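Local coordinates for protein toluene, o-xylene monooxygenase oxygenase subunit (Pseudomonas stutzeri, PDB 2INC) that forms part of the oxygenase component of a monooxygenase that probably hydroxylates toluene, o-xylene and related aromatic compounds, at residues R37-E40 with P46-T49; S25-Y30 with D64-R69. One frame throughout, in Å; residues are numbered along the deposited sequence.

Interaction 1: R37-E40 with P46-T49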
ATOM      1  N   ARG B  37     -29.949  -4.692  31.607  1.00 38.26           N
ATOM      2  CA  ARG B  37     -30.312  -5.396  30.385  1.00 36.53           C
ATOM      3  C   ARG B  37     -29.183  -5.139  29.372  1.00 33.67           C
ATOM      4  O   ARG B  37     -29.321  -4.277  28.502  1.00 34.67           O
ATOM      5  CB  ARG B  37     -31.625  -4.877  29.820  1.00 36.07           C
ATOM      6  CG  ARG B  37     -32.258  -5.815  28.754  1.00 40.60           C
ATOM      7  CD  ARG B  37     -33.256  -5.036  27.910  1.00 43.20           C
ATOM      8  NE  ARG B  37     -34.396  -4.640  28.746  1.00 43.23           N
ATOM      9  CZ  ARG B  37     -35.535  -5.321  28.857  1.00 46.43           C
ATOM     10  NH1 ARG B  37     -35.735  -6.452  28.176  1.00 40.66           N
ATOM     11  NH2 ARG B  37     -36.490  -4.855  29.654  1.00 47.22           N
ATOM     12  N   PRO B  38     -28.070  -5.884  29.496  1.00 32.62           N
ATOM     13  CA  PRO B  38     -26.908  -5.746  28.626  1.00 32.46           C
ATOM     14  C   PRO B  38     -27.260  -5.834  27.143  1.00 31.63           C
ATOM     15  O   PRO B  38     -26.821  -5.025  26.353  1.00 31.93           O
ATOM     16  CB  PRO B  38     -26.045  -6.978  28.998  1.00 31.90           C
ATOM     17  CG  PRO B  38     -26.461  -7.397  30.288  1.00 35.31           C
ATOM     18  CD  PRO B  38     -27.869  -6.909  30.535  1.00 32.21           C
ATOM     19  N   TRP B  39     -28.046  -6.846  26.780  1.00 32.79           N
ATOM     20  CA  TRP B  39     -28.325  -7.125  25.371  1.00 31.45           C
ATOM     21  C   TRP B  39     -29.744  -6.712  25.017  1.00 32.05           C
ATOM     22  O   TRP B  39     -30.610  -6.690  25.879  1.00 32.95           O
ATOM     23  CB  TRP B  39     -28.142  -8.631  25.106  1.00 31.95           C
ATOM     24  CG  TRP B  39     -26.762  -9.102  25.603  1.00 29.49           C
ATOM     25  CD1 TRP B  39     -26.488  -9.893  26.689  1.00 32.26           C
ATOM     26  CD2 TRP B  39     -25.507  -8.719  25.065  1.00 31.05           C
ATOM     27  NE1 TRP B  39     -25.115 -10.053  26.818  1.00 31.60           N
ATOM     28  CE2 TRP B  39     -24.498  -9.372  25.829  1.00 30.61           C
ATOM     29  CE3 TRP B  39     -25.130  -7.906  23.994  1.00 28.39           C
ATOM     30  CZ2 TRP B  39     -23.131  -9.177  25.595  1.00 32.23           C
ATOM     31  CZ3 TRP B  39     -23.782  -7.777  23.707  1.00 32.38           C
ATOM     32  CH2 TRP B  39     -22.802  -8.397  24.516  1.00 29.67           C
ATOM     33  N   GLU B  40     -29.981  -6.407  23.745  1.00 33.28           N
ATOM     34  CA  GLU B  40     -31.217  -5.739  23.315  1.00 34.00           C
ATOM     35  C   GLU B  40     -32.349  -6.756  23.097  1.00 35.09           C
ATOM     36  O   GLU B  40     -32.922  -6.840  21.989  1.00 35.14           O
ATOM     37  CB  GLU B  40     -30.939  -4.945  22.025  1.00 35.19           C
ATOM     38  CG  GLU B  40     -32.022  -3.943  21.560  1.00 33.67           C
ATOM     39  CD  GLU B  40     -32.124  -2.706  22.449  1.00 36.52           C
ATOM     40  OE1 GLU B  40     -31.109  -1.988  22.543  1.00 38.34           O
ATOM     41  OE2 GLU B  40     -33.233  -2.430  23.016  1.00 36.27           O
ATOM     42  N   PRO B  46     -30.440 -16.520  29.323  1.00 38.78           N
ATOM     43  CA  PRO B  46     -29.162 -16.982  29.942  1.00 38.21           C
ATOM     44  C   PRO B  46     -27.962 -16.024  29.726  1.00 36.67           C
ATOM     45  O   PRO B  46     -27.253 -15.759  30.699  1.00 36.42           O
ATOM     46  CB  PRO B  46     -28.936 -18.346  29.279  1.00 38.93           C
ATOM     47  CG  PRO B  46     -30.345 -18.845  29.050  1.00 39.03           C
ATOM     48  CD  PRO B  46     -31.108 -17.612  28.577  1.00 39.17           C
ATOM     49  N   MET B  47     -27.780 -15.449  28.513  1.00 35.67           N
ATOM     50  CA  MET B  47     -26.622 -14.558  28.303  1.00 33.79           C
ATOM     51  C   MET B  47     -26.713 -13.256  29.058  1.00 34.01           C
ATOM     52  O   MET B  47     -25.684 -12.659  29.386  1.00 33.89           O
ATOM     53  CB  MET B  47     -26.399 -14.256  26.812  1.00 34.23           C
ATOM     54  CG  MET B  47     -24.953 -13.845  26.419  1.00 32.31           C
ATOM     55  SD  MET B  47     -23.855 -15.296  26.563  1.00 33.58           S
ATOM     56  CE  MET B  47     -24.339 -16.345  25.199  1.00 32.38           C
ATOM     57  N   GLN B  48     -27.928 -12.744  29.311  1.00 34.09           N
ATOM     58  CA  GLN B  48     -28.034 -11.523  30.078  1.00 33.41           C
ATOM     59  C   GLN B  48     -27.557 -11.838  31.515  1.00 33.40           C
ATOM     60  O   GLN B  48     -26.801 -11.089  32.107  1.00 32.19           O
ATOM     61  CB  GLN B  48     -29.515 -11.051  30.124  1.00 35.21           C
ATOM     62  CG  GLN B  48     -30.223 -10.873  28.777  1.00 32.46           C
ATOM     63  CD  GLN B  48     -30.087  -9.470  28.312  1.00 34.68           C
ATOM     64  OE1 GLN B  48     -29.102  -8.798  28.652  1.00 33.01           O
ATOM     65  NE2 GLN B  48     -31.102  -8.961  27.617  1.00 32.01           N
ATOM     66  N   THR B  49     -28.042 -12.940  32.074  1.00 32.16           N
ATOM     67  CA  THR B  49     -27.637 -13.416  33.412  1.00 33.46           C
ATOM     68  C   THR B  49     -26.153 -13.714  33.542  1.00 33.29           C
ATOM     69  O   THR B  49     -25.523 -13.337  34.568  1.00 36.17           O
ATOM     70  CB  THR B  49     -28.431 -14.679  33.773  1.00 32.34           C
ATOM     71  OG1 THR B  49     -29.793 -14.281  33.837  1.00 36.00           O
ATOM     72  CG2 THR B  49     -28.063 -15.166  35.139  1.00 36.37           C
TER
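Q48 NE2 is held by two backbone carbonyls, W39 O at 2.9 Å across the contact and D42 O in the loop just before the helix. Here the first turn of helix 46-56, in a ferritin-like helical subunit, grips the loop that leads into it. A glutamine suits the place because its amide both gives and takes: while NE2 bonds to W39 O, Q48 OE1 accepts W39 N at 2.9 Å in a nearly straight bond (170°). Both polar groups of one residue's backbone are clasped by one side chain. NE2 meets W39 O from above the carbonyl plane, and a sharp bend at chi2 (-92°) brings the amide back toward the loop. P38 has no N-H to compete for OE1, and its ring lies close to that oxygen; P38 CB packs over one face of the W39 indole. Beyond the clasp, W39 reaches Y51 edge-to-face and meets F31, so the broad indole packs against both rings. R37 lays its aliphatic CG 3.5 Å from Q48 NE2, while its guanidinium bonds to L41 O and to another protein chain. At the indole edge, near the ring plane, M47 O lies 3.7 Å from W39 NE1, and M47 CG stands 3.8 Å from the same nitrogen.

Interaction 2: S25-Y30 with D64-R69; sequences STNLHY and DWNAFR
N27 and N66 lay their side-chain amides against each other in a stack, the planes 24° apart, with N27 ND2 3.5 Å from N66 CB. The pair joins the loop after helix 20-25 to a short 3-10 turn, residues 65-67, at one end of the ferritin-like helical bundle. Beside it, T26 sets its methyl over the centre of the R69 guanidinium, T26 CG2 3.6 Å from R69 CZ, while its hydroxyl bonds to E22 O. No direct hydrogen bond crosses; water carries the polar traffic. N66 OD1 accepts from water 1 at 2.9 Å, which also takes N27 N and reaches N66 O, while N66 ND2 gives to water 5 at 3.0 Å, itself bound to H29 O. Asparagine is apt at N27 also because it tolerates a positive phi (62°), adopted just after the chain leaves the helix.

The next shell fixes the R69 plane. Bent at chi2 (-74°), the arginine folds back so that NH2 meets N66 O at 2.7 Å, on a lone pair, and F68 O at 2.9 Å, above that carbonyl's plane. Cut back to an alanine, R69 would probably leave the T26 methyl without its flat partner and N66 O without its charged donor. Farther out, F68 O also receives T143 OG1, and the F68 ring lodges against helices 142-172 and 241-268. Near the N27 amide, water 3 donates to N27 OD1 and, at 3.0 Å, to D64 OD1.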
ATOM      1  N   SER B  25      -9.779   2.008  19.598  1.00 33.90           N
ATOM      2  CA  SER B  25      -9.814   1.016  20.706  1.00 35.09           C
ATOM      3  C   SER B  25     -10.733   1.328  21.860  1.00 35.27           C
ATOM      4  O   SER B  25     -11.038   0.416  22.660  1.00 35.28           O
ATOM      5  CB  SER B  25      -8.421   0.765  21.297  1.00 34.76           C
ATOM      6  OG  SER B  25      -7.503   0.579  20.243  1.00 33.93           O
ATOM      7  N   THR B  26     -11.120   2.602  22.010  1.00 35.06           N
ATOM      8  CA  THR B  26     -11.742   3.013  23.257  1.00 33.71           C
ATOM      9  C   THR B  26     -13.271   3.047  23.216  1.00 33.30           C
ATOM     10  O   THR B  26     -13.874   3.463  22.218  1.00 32.99           O
ATOM     11  CB  THR B  26     -11.210   4.401  23.727  1.00 34.87           C
ATOM     12  OG1 THR B  26     -11.381   5.346  22.663  1.00 35.81           O
ATOM     13  CG2 THR B  26      -9.729   4.304  24.002  1.00 34.41           C
ATOM     14  N   ASN B  27     -13.875   2.619  24.323  1.00 31.98           N
ATOM     15  CA  ASN B  27     -15.281   2.859  24.590  1.00 32.47           C
ATOM     16  C   ASN B  27     -16.116   2.216  23.554  1.00 33.01           C
ATOM     17  O   ASN B  27     -17.110   2.839  23.099  1.00 33.40           O
ATOM     18  CB  ASN B  27     -15.587   4.366  24.646  1.00 33.42           C
ATOM     19  CG  ASN B  27     -15.017   5.006  25.899  1.00 36.00           C
ATOM     20  OD1 ASN B  27     -15.742   5.571  26.704  1.00 43.44           O
ATOM     21  ND2 ASN B  27     -13.730   4.868  26.091  1.00 31.65           N
ATOM     22  N   LEU B  28     -15.781   0.951  23.201  1.00 31.45           N
ATOM     23  CA  LEU B  28     -16.499   0.275  22.102  1.00 30.41           C
ATOM     24  C   LEU B  28     -17.565  -0.729  22.532  1.00 30.31           C
ATOM     25  O   LEU B  28     -18.433  -1.049  21.725  1.00 29.54           O
ATOM     26  CB  LEU B  28     -15.491  -0.460  21.138  1.00 30.62           C
ATOM     27  CG  LEU B  28     -14.370   0.461  20.610  1.00 30.46           C
ATOM     28  CD1 LEU B  28     -13.388  -0.276  19.832  1.00 32.41           C
ATOM     29  CD2 LEU B  28     -14.973   1.607  19.782  1.00 31.09           C
ATOM     30  N   HIS B  29     -17.494  -1.268  23.761  1.00 31.15           N
ATOM     31  CA  HIS B  29     -18.527  -2.194  24.214  1.00 31.78           C
ATOM     32  C   HIS B  29     -19.742  -1.358  24.535  1.00 32.78           C
ATOM     33  O   HIS B  29     -19.620  -0.289  25.153  1.00 32.08           O
ATOM     34  CB  HIS B  29     -18.116  -2.977  25.452  1.00 32.17           C
ATOM     35  CG  HIS B  29     -17.044  -3.984  25.173  1.00 33.83           C
ATOM     36  ND1 HIS B  29     -16.195  -4.475  26.142  1.00 37.73           N
ATOM     37  CD2 HIS B  29     -16.717  -4.622  24.028  1.00 32.98           C
ATOM     38  CE1 HIS B  29     -15.360  -5.335  25.597  1.00 31.72           C
ATOM     39  NE2 HIS B  29     -15.667  -5.459  24.316  1.00 35.82           N
ATOM     40  N   TYR B  30     -20.871  -1.842  24.062  1.00 31.74           N
ATOM     41  CA  TYR B  30     -22.183  -1.202  24.300  1.00 32.58           C
ATOM     42  C   TYR B  30     -23.009  -2.055  25.279  1.00 32.25           C
ATOM     43  O   TYR B  30     -24.013  -1.593  25.850  1.00 32.76           O
ATOM     44  CB  TYR B  30     -22.892  -0.918  22.970  1.00 32.45           C
ATOM     45  CG  TYR B  30     -23.230  -2.182  22.144  1.00 30.92           C
ATOM     46  CD1 TYR B  30     -24.273  -2.985  22.511  1.00 30.75           C
ATOM     47  CD2 TYR B  30     -22.445  -2.566  21.004  1.00 31.57           C
ATOM     48  CE1 TYR B  30     -24.586  -4.160  21.785  1.00 33.24           C
ATOM     49  CE2 TYR B  30     -22.750  -3.736  20.270  1.00 34.44           C
ATOM     50  CZ  TYR B  30     -23.813  -4.518  20.644  1.00 32.03           C
ATOM     51  OH  TYR B  30     -24.190  -5.675  19.925  1.00 33.78           O
ATOM     52  N   ASP B  64     -14.587   3.398  36.052  1.00 42.58           N
ATOM     53  CA  ASP B  64     -14.343   3.690  34.625  1.00 41.20           C
ATOM     54  C   ASP B  64     -13.340   2.741  33.991  1.00 38.94           C
ATOM     55  O   ASP B  64     -12.225   3.131  33.706  1.00 37.69           O
ATOM     56  CB  ASP B  64     -13.833   5.109  34.464  1.00 41.23           C
ATOM     57  CG  ASP B  64     -13.891   5.588  33.016  1.00 42.63           C
ATOM     58  OD1 ASP B  64     -14.593   4.954  32.155  1.00 42.92           O
ATOM     59  OD2 ASP B  64     -13.252   6.621  32.740  1.00 46.47           O
ATOM     60  N   TRP B  65     -13.738   1.494  33.754  1.00 36.97           N
ATOM     61  CA  TRP B  65     -12.791   0.538  33.180  1.00 35.19           C
ATOM     62  C   TRP B  65     -12.393   0.944  31.774  1.00 35.55           C
ATOM     63  O   TRP B  65     -11.341   0.527  31.272  1.00 34.73           O
ATOM     64  CB  TRP B  65     -13.406  -0.851  33.116  1.00 34.55           C
ATOM     65  CG  TRP B  65     -13.441  -1.588  34.449  1.00 36.31           C
ATOM     66  CD1 TRP B  65     -14.549  -2.044  35.100  1.00 36.71           C
ATOM     67  CD2 TRP B  65     -12.314  -1.966  35.252  1.00 37.66           C
ATOM     68  NE1 TRP B  65     -14.192  -2.681  36.272  1.00 36.63           N
ATOM     69  CE2 TRP B  65     -12.827  -2.664  36.383  1.00 37.58           C
ATOM     70  CE3 TRP B  65     -10.924  -1.793  35.128  1.00 37.36           C
ATOM     71  CZ2 TRP B  65     -12.011  -3.160  37.387  1.00 37.49           C
ATOM     72  CZ3 TRP B  65     -10.098  -2.300  36.145  1.00 36.78           C
ATOM     73  CH2 TRP B  65     -10.663  -2.972  37.265  1.00 35.31           C
ATOM     74  N   ASN B  66     -13.222   1.751  31.122  1.00 34.97           N
ATOM     75  CA  ASN B  66     -12.828   2.325  29.812  1.00 35.44           C
ATOM     76  C   ASN B  66     -11.588   3.209  29.778  1.00 35.84           C
ATOM     77  O   ASN B  66     -11.039   3.406  28.692  1.00 36.03           O
ATOM     78  CB  ASN B  66     -13.974   3.032  29.082  1.00 33.42           C
ATOM     79  CG  ASN B  66     -14.944   2.035  28.357  1.00 38.13           C
ATOM     80  OD1 ASN B  66     -14.547   1.166  27.557  1.00 34.75           O
ATOM     81  ND2 ASN B  66     -16.212   2.225  28.610  1.00 36.33           N
ATOM     82  N   ALA B  67     -11.164   3.736  30.942  1.00 35.84           N
ATOM     83  CA  ALA B  67      -9.908   4.465  31.044  1.00 37.30           C
ATOM     84  C   ALA B  67      -8.650   3.594  30.844  1.00 36.58           C
ATOM     85  O   ALA B  67      -7.571   4.124  30.652  1.00 35.60           O
ATOM     86  CB  ALA B  67      -9.801   5.217  32.369  1.00 37.34           C
ATOM     87  N   PHE B  68      -8.786   2.278  30.875  1.00 35.23           N
ATOM     88  CA  PHE B  68      -7.627   1.426  30.721  1.00 34.53           C
ATOM     89  C   PHE B  68      -6.961   1.609  29.364  1.00 35.41           C
ATOM     90  O   PHE B  68      -7.636   1.716  28.331  1.00 34.17           O
ATOM     91  CB  PHE B  68      -8.018  -0.067  30.873  1.00 35.75           C
ATOM     92  CG  PHE B  68      -6.850  -1.012  30.656  1.00 36.98           C
ATOM     93  CD1 PHE B  68      -5.830  -1.106  31.611  1.00 36.23           C
ATOM     94  CD2 PHE B  68      -6.732  -1.765  29.467  1.00 35.14           C
ATOM     95  CE1 PHE B  68      -4.704  -1.945  31.401  1.00 34.34           C
ATOM     96  CE2 PHE B  68      -5.633  -2.618  29.269  1.00 36.44           C
ATOM     97  CZ  PHE B  68      -4.631  -2.718  30.210  1.00 35.10           C
ATOM     98  N   ARG B  69      -5.625   1.620  29.370  1.00 36.18           N
ATOM     99  CA  ARG B  69      -4.827   1.778  28.164  1.00 36.40           C
ATOM    100  C   ARG B  69      -3.740   0.699  28.158  1.00 37.28           C
ATOM    101  O   ARG B  69      -2.977   0.593  29.115  1.00 36.97           O
ATOM    102  CB  ARG B  69      -4.199   3.193  28.103  1.00 37.32           C
ATOM    103  CG  ARG B  69      -5.210   4.347  28.149  1.00 38.13           C
ATOM    104  CD  ARG B  69      -5.937   4.433  26.798  1.00 35.80           C
ATOM    105  NE  ARG B  69      -6.946   5.523  26.727  1.00 35.88           N
ATOM    106  CZ  ARG B  69      -8.238   5.386  27.037  1.00 34.93           C
ATOM    107  NH1 ARG B  69      -9.063   6.424  26.915  1.00 39.34           N
ATOM    108  NH2 ARG B  69      -8.742   4.241  27.467  1.00 34.55           N
TER
HETATM  109  O   HOH W   1     -11.932   1.643  26.475  1.00 34.90           O
HETATM  110  O   HOH W   2     -11.969   6.241  27.347  1.00 40.20           O
HETATM  111  O   HOH W   3     -15.769   6.219  29.735  1.00 54.29           O
HETATM  112  O   HOH W   4     -15.650  -0.589  26.193  1.00 30.06           O
HETATM  113  O   HOH W   5     -18.322   1.703  26.488  1.00 40.13           O

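Overall arrangement
From the N terminus the chain runs through helix 20-25 into a long loop; the helix end and the loop's first residues, 25-30, form one side of interaction 2. The same loop continues through 37-40 and enters helix 46-56, where 46-49 closes the short loop of interaction 1. After that helix the chain returns at 64-69, closing the larger loop of interaction 2, so interaction 1 is nested inside it. Their centres lie about 19 Å apart on the same side of the chain's centre, and W39 packs against Y30 where they touch. Interaction 1 ties a loop to its following helix; interaction 2 joins the loop before helix 46-56 to the loop after it. Each is also bordered by a chain of another protein.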